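PDB 4NOH: lipoprotein, putative from Bacillus anthracis, which is of unknown function but belongs to an uncharacterised family of lipoproteins, and so is probably tethered by lipid to the outer face of the cell membrane. Local coordinates for residues 13-18 and 134-139; 149-154 and 163-168. All coordinates share one frame; numbering follows the deposited sequence.

Contact 1 of 2, residues 13-18 and 134-139; sequences TGVQQT and VKTIGL
Above one face of the carbonyl group of Thr136 sits a methyl of Val15, with Val15 CG2 3.9 Å from Thr136 O. No aromatic ring takes part, and the peptide planes of the strand are the flat groups that matter. This is a helix packed on the face of a β-sheet: residues 13-18 belong to helix 12-21, and residues 134-139 form part of strand 134-142. The edges of the peptides are engaged by the adjoining strands, since Thr136 and Gly138 pair through their backbones with Gly10 and Met8 of strand 5-10, while Ile137 pairs with Phe32 on the other neighbour. The face turned to the helix at Thr136 is met by the valine methyl.

Val15 is the helix's single side chain in this contact, and its branched, rigid form suits a buried site where two methyls can reach in different directions. CG1 lies anti to the backbone N (chi1 170°) and is thereby carried over the strand, meeting Thr136 CG2 at 3.9 Å. The Thr136 methyl is likewise anti to its own N, which presents carbon to the valine. Two residues further along the strand, Gly138 turns the same face to the helix, and Val15 CG1 settles 4.2 Å from Gly138 CA. Glycine suits this place because Val15 CG1 already occupies the room a β-carbon would need, so the valine methyl can rest on the bare backbone.

The interface is small, 115 Å² in all, and has no hydrogen bond across it. Within the helix the buried Thr18 hydroxyl is satisfied by Gly14 O. Thr18 OG1 donates to Gly14 O at 2.9 Å, and Thr18 N reaches that same oxygen at 3.1 Å from the opposite face of the carbonyl plane.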
loop_
_atom_site.group_PDB
_atom_site.type_symbol
_atom_site.label_atom_id
_atom_site.label_comp_id
_atom_site.label_asym_id
_atom_site.label_seq_id
_atom_site.Cartn_x
_atom_site.Cartn_y
_atom_site.Cartn_z
ATOM N N THR A 13 -5.923 13.765 4.294
ATOM C CA THR A 13 -7.001 14.683 3.953
ATOM C C THR A 13 -7.409 14.541 2.493
ATOM O O THR A 13 -8.580 14.575 2.182
ATOM C CB THR A 13 -6.745 16.136 4.297
ATOM O OG1 THR A 13 -7.978 16.849 4.116
ATOM C CG2 THR A 13 -5.666 16.693 3.450
ATOM N N GLY A 14 -6.449 14.333 1.606
ATOM C CA GLY A 14 -6.772 14.184 0.207
ATOM C C GLY A 14 -7.519 12.893 -0.074
ATOM O O GLY A 14 -8.452 12.860 -0.868
ATOM N N VAL A 15 -7.106 11.814 0.593
ATOM C CA VAL A 15 -7.768 10.526 0.443
ATOM C C VAL A 15 -9.183 10.648 0.977
ATOM O O VAL A 15 -10.157 10.238 0.318
ATOM C CB VAL A 15 -6.994 9.402 1.179
ATOM C CG1 VAL A 15 -7.821 8.125 1.230
ATOM C CG2 VAL A 15 -5.650 9.193 0.529
ATOM N N GLN A 16 -9.322 11.230 2.159
ATOM C CA GLN A 16 -10.649 11.405 2.746
ATOM C C GLN A 16 -11.557 12.272 1.877
ATOM O O GLN A 16 -12.753 11.989 1.730
ATOM C CB GLN A 16 -10.535 12.064 4.127
ATOM C CG GLN A 16 -11.847 12.110 4.878
ATOM C CD GLN A 16 -12.376 10.722 5.164
ATOM O OE1 GLN A 16 -11.712 9.914 5.841
ATOM N NE2 GLN A 16 -13.569 10.428 4.660
ATOM N N GLN A 17 -11.029 13.364 1.341
ATOM C CA GLN A 17 -11.838 14.232 0.492
ATOM C C GLN A 17 -12.335 13.483 -0.737
ATOM O O GLN A 17 -13.401 13.773 -1.247
ATOM C CB GLN A 17 -11.069 15.476 0.043
ATOM C CG GLN A 17 -10.818 16.496 1.144
ATOM C CD GLN A 17 -10.165 17.746 0.606
ATOM O OE1 GLN A 17 -10.616 18.309 -0.383
ATOM N NE2 GLN A 17 -9.101 18.191 1.256
ATOM N N THR A 18 -11.516 12.562 -1.231
ATOM C CA THR A 18 -11.882 11.798 -2.405
ATOM C C THR A 18 -12.989 10.812 -2.048
ATOM O O THR A 18 -13.962 10.691 -2.780
ATOM C CB THR A 18 -10.655 11.097 -2.988
ATOM O OG1 THR A 18 -9.693 12.103 -3.365
ATOM C CG2 THR A 18 -11.045 10.278 -4.194
ATOM N N VAL A 134 3.912 10.467 7.357
ATOM C CA VAL A 134 2.801 9.545 7.301
ATOM C C VAL A 134 1.932 9.838 6.069
ATOM O O VAL A 134 1.662 10.987 5.692
ATOM C CB VAL A 134 1.957 9.582 8.602
ATOM C CG1 VAL A 134 0.685 8.788 8.447
ATOM C CG2 VAL A 134 2.741 9.039 9.791
ATOM N N LYS A 135 1.505 8.769 5.428
ATOM C CA LYS A 135 0.676 8.841 4.254
ATOM C C LYS A 135 -0.443 7.835 4.467
ATOM O O LYS A 135 -0.336 6.914 5.291
ATOM C CB LYS A 135 1.468 8.494 2.975
ATOM C CG LYS A 135 2.507 9.547 2.554
ATOM C CD LYS A 135 1.839 10.812 1.986
ATOM C CE LYS A 135 2.841 11.804 1.401
ATOM N NZ LYS A 135 2.194 13.078 0.969
ATOM N N THR A 136 -1.518 8.014 3.735
ATOM C CA THR A 136 -2.657 7.121 3.784
ATOM C C THR A 136 -2.796 6.340 2.482
ATOM O O THR A 136 -2.639 6.903 1.385
ATOM C CB THR A 136 -3.950 7.922 4.051
ATOM O OG1 THR A 136 -3.854 8.499 5.351
ATOM C CG2 THR A 136 -5.179 7.021 3.944
ATOM N N ILE A 137 -3.032 5.043 2.606
ATOM C CA ILE A 137 -3.353 4.182 1.506
ATOM C C ILE A 137 -4.812 3.878 1.671
ATOM O O ILE A 137 -5.220 3.289 2.666
ATOM C CB ILE A 137 -2.578 2.848 1.559
ATOM C CG1 ILE A 137 -1.057 3.063 1.590
ATOM C CG2 ILE A 137 -2.986 1.927 0.418
ATOM C CD1 ILE A 137 -0.341 1.962 2.319
ATOM N N GLY A 138 -5.604 4.288 0.697
ATOM C CA GLY A 138 -7.023 4.072 0.745
ATOM C C GLY A 138 -7.505 3.114 -0.315
ATOM O O GLY A 138 -7.039 3.129 -1.446
ATOM N N LEU A 139 -8.386 2.213 0.059
ATOM C CA LEU A 139 -9.036 1.316 -0.849
ATOM C C LEU A 139 -10.507 1.688 -0.862
ATOM O O LEU A 139 -11.138 1.704 0.168
ATOM C CB LEU A 139 -8.873 -0.152 -0.428
ATOM C CG LEU A 139 -9.753 -1.113 -1.217
ATOM C CD1 LEU A 139 -9.363 -1.108 -2.691
ATOM C CD2 LEU A 139 -9.748 -2.533 -0.642
#

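Contact 2 of 2, residues 149-154 and 163-168; sequences KIFPDI and AHMVEV
With its CG anti to the backbone N (chi1 175°), Phe151 extends its ring from the helix toward strand 163-166, while Met165, a selenomethionine, bends at both chi2 and chi3 and folds over that ring. The result is a Met-aromatic contact. Met165 CG stands over the centre of one face, 3.9 Å from the ring centroid and 7° off the normal, as a CH-pi contact; the selenium sits obliquely, with Met165 SE 3.8 Å from Phe151 CG. A long, flexible chain suits this place because it can mould itself to a flat ring.

At the ring's edge, near its plane, Phe151 CE1 lies 3.7 Å from Ala163 O. The small methyl of Ala163 lets the helix come close, and Ala163 CB lies 3.9 Å from Ile154 CG2. No hydrogen bond crosses; apart from the Ala163 carbonyl, the touching groups are carbon and selenium.

Helix 150-154 and strand 163-166 run nearly antiparallel, at 158°, with axes 8.9 Å apart. Strand 162-166 is an outermost strand of the large mixed sheet, paired with strand 5-10, whose Ile6 touches both Phe151 and Met165. Tyr22 and Val160, from loops, pack against Ile154 at the other end of the helix segment.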
loop_
_atom_site.group_PDB
_atom_site.type_symbol
_atom_site.label_atom_id
_atom_site.label_comp_id
_atom_site.label_asym_id
_atom_site.label_seq_id
_atom_site.Cartn_x
_atom_site.Cartn_y
_atom_site.Cartn_z
ATOM N N LYS A 149 -15.097 7.171 -15.797
ATOM C CA LYS A 149 -15.205 8.577 -15.466
ATOM C C LYS A 149 -14.600 8.906 -14.091
ATOM O O LYS A 149 -13.785 9.825 -13.973
ATOM C CB LYS A 149 -16.681 9.010 -15.515
ATOM C CG LYS A 149 -16.921 10.510 -15.344
ATOM C CD LYS A 149 -16.583 11.320 -16.588
ATOM C CE LYS A 149 -16.802 12.804 -16.339
ATOM N NZ LYS A 149 -16.708 13.604 -17.597
ATOM N N ILE A 150 -14.986 8.150 -13.062
ATOM C CA ILE A 150 -14.511 8.421 -11.700
ATOM C C ILE A 150 -12.999 8.266 -11.593
ATOM O O ILE A 150 -12.291 9.168 -11.134
ATOM C CB ILE A 150 -15.236 7.530 -10.671
ATOM C CG1 ILE A 150 -16.719 7.929 -10.625
ATOM C CG2 ILE A 150 -14.611 7.666 -9.290
ATOM C CD1 ILE A 150 -17.569 7.024 -9.764
ATOM N N PHE A 151 -12.493 7.144 -12.075
ATOM C CA PHE A 151 -11.063 6.894 -12.000
ATOM C C PHE A 151 -10.224 7.984 -12.707
ATOM O O PHE A 151 -9.281 8.512 -12.121
ATOM C CB PHE A 151 -10.732 5.484 -12.484
ATOM C CG PHE A 151 -9.274 5.212 -12.532
ATOM C CD1 PHE A 151 -8.537 5.230 -11.369
ATOM C CD2 PHE A 151 -8.624 5.021 -13.723
ATOM C CE1 PHE A 151 -7.177 5.034 -11.402
ATOM C CE2 PHE A 151 -7.261 4.794 -13.753
ATOM C CZ PHE A 151 -6.536 4.813 -12.579
ATOM N N PRO A 152 -10.562 8.333 -13.959
ATOM C CA PRO A 152 -9.749 9.388 -14.574
ATOM C C PRO A 152 -9.865 10.741 -13.871
ATOM O O PRO A 152 -8.916 11.511 -13.882
ATOM C CB PRO A 152 -10.271 9.475 -16.012
ATOM C CG PRO A 152 -11.262 8.398 -16.185
ATOM C CD PRO A 152 -11.491 7.690 -14.910
ATOM N N ASP A 153 -11.010 11.016 -13.263
ATOM C CA ASP A 153 -11.193 12.279 -12.548
ATOM C C ASP A 153 -10.303 12.302 -11.309
ATOM O O ASP A 153 -9.697 13.328 -10.990
ATOM C CB ASP A 153 -12.673 12.523 -12.218
ATOM C CG ASP A 153 -13.514 12.907 -13.468
ATOM O OD1 ASP A 153 -12.951 13.305 -14.517
ATOM O OD2 ASP A 153 -14.758 12.848 -13.396
ATOM N N ILE A 154 -10.188 11.154 -10.641
ATOM C CA ILE A 154 -9.289 11.049 -9.479
ATOM C C ILE A 154 -7.829 11.238 -9.913
ATOM O O ILE A 154 -7.045 11.938 -9.260
ATOM C CB ILE A 154 -9.491 9.721 -8.729
ATOM C CG1 ILE A 154 -10.882 9.719 -8.065
ATOM C CG2 ILE A 154 -8.376 9.510 -7.713
ATOM C CD1 ILE A 154 -11.298 8.406 -7.448
ATOM N N ALA A 163 -3.216 6.771 -7.891
ATOM C CA ALA A 163 -4.389 5.923 -7.818
ATOM C C ALA A 163 -4.334 4.897 -8.923
ATOM O O ALA A 163 -3.785 5.148 -9.985
ATOM C CB ALA A 163 -5.671 6.745 -7.915
ATOM N N HIS A 164 -4.893 3.715 -8.660
ATOM C CA HIS A 164 -4.953 2.662 -9.654
ATOM C C HIS A 164 -6.151 1.769 -9.433
ATOM O O HIS A 164 -6.653 1.644 -8.300
ATOM C CB HIS A 164 -3.627 1.861 -9.777
ATOM C CG HIS A 164 -3.102 1.261 -8.501
ATOM N ND1 HIS A 164 -2.624 -0.028 -8.446
ATOM C CD2 HIS A 164 -2.886 1.790 -7.275
ATOM C CE1 HIS A 164 -2.153 -0.272 -7.230
ATOM N NE2 HIS A 164 -2.273 0.824 -6.512
HETATM N N MSE A 165 -6.599 1.145 -10.515
HETATM C CA MSE A 165 -7.715 0.220 -10.475
HETATM C C MSE A 165 -7.230 -1.113 -9.989
HETATM O O MSE A 165 -6.179 -1.623 -10.434
HETATM C CB MSE A 165 -8.277 -0.020 -11.871
HETATM C CG MSE A 165 -8.834 1.265 -12.477
HETATM SE SE MSE A 165 -10.575 1.782 -11.721
HETATM C CE MSE A 165 -11.561 0.087 -11.588
ATOM N N VAL A 166 -8.036 -1.739 -9.146
ATOM C CA VAL A 166 -7.678 -3.015 -8.601
ATOM C C VAL A 166 -8.869 -3.945 -8.505
ATOM O O VAL A 166 -10.004 -3.500 -8.399
ATOM C CB VAL A 166 -7.058 -2.867 -7.181
ATOM C CG1 VAL A 166 -5.874 -1.900 -7.183
ATOM C CG2 VAL A 166 -8.091 -2.420 -6.135
ATOM N N GLU A 167 -8.605 -5.249 -8.547
ATOM C CA GLU A 167 -9.654 -6.241 -8.344
ATOM C C GLU A 167 -9.795 -6.456 -6.843
ATOM O O GLU A 167 -8.807 -6.713 -6.138
ATOM C CB GLU A 167 -9.325 -7.542 -9.076
ATOM C CG GLU A 167 -9.306 -7.339 -10.578
ATOM C CD GLU A 167 -9.210 -8.621 -11.372
ATOM O OE1 GLU A 167 -8.799 -9.660 -10.813
ATOM O OE2 GLU A 167 -9.543 -8.576 -12.580
ATOM N N VAL A 168 -11.016 -6.325 -6.344
ATOM C CA VAL A 168 -11.235 -6.464 -4.918
ATOM C C VAL A 168 -11.480 -7.922 -4.539
ATOM O O VAL A 168 -11.786 -8.754 -5.394
ATOM C CB VAL A 168 -12.306 -5.493 -4.399
ATOM C CG1 VAL A 168 -11.757 -4.073 -4.482
ATOM C CG2 VAL A 168 -13.591 -5.628 -5.172
#

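How the contacts relate
From the N terminus, strand 5-10 leads into helix 12-21, and contact 1 is completed only when strand 134-142 arrives, closing a loop with 115 residues between its segments. Contact 2 follows in series: strand 134-142 leads on to helix 150-156, and just eight residues separate 149-154 from 163-168. The two loops neither nest nor cross, yet both contacts bring a helix to the same mixed sheet, in which strand 5-10 lies between strands 134-142 and 162-166. They also touch directly. Thr18 CG2 meets Ile154 CD1 at 3.8 Å, joining the two helices, and Leu139 CD1 meets Val166 CG2 at 3.9 Å, joining the strands.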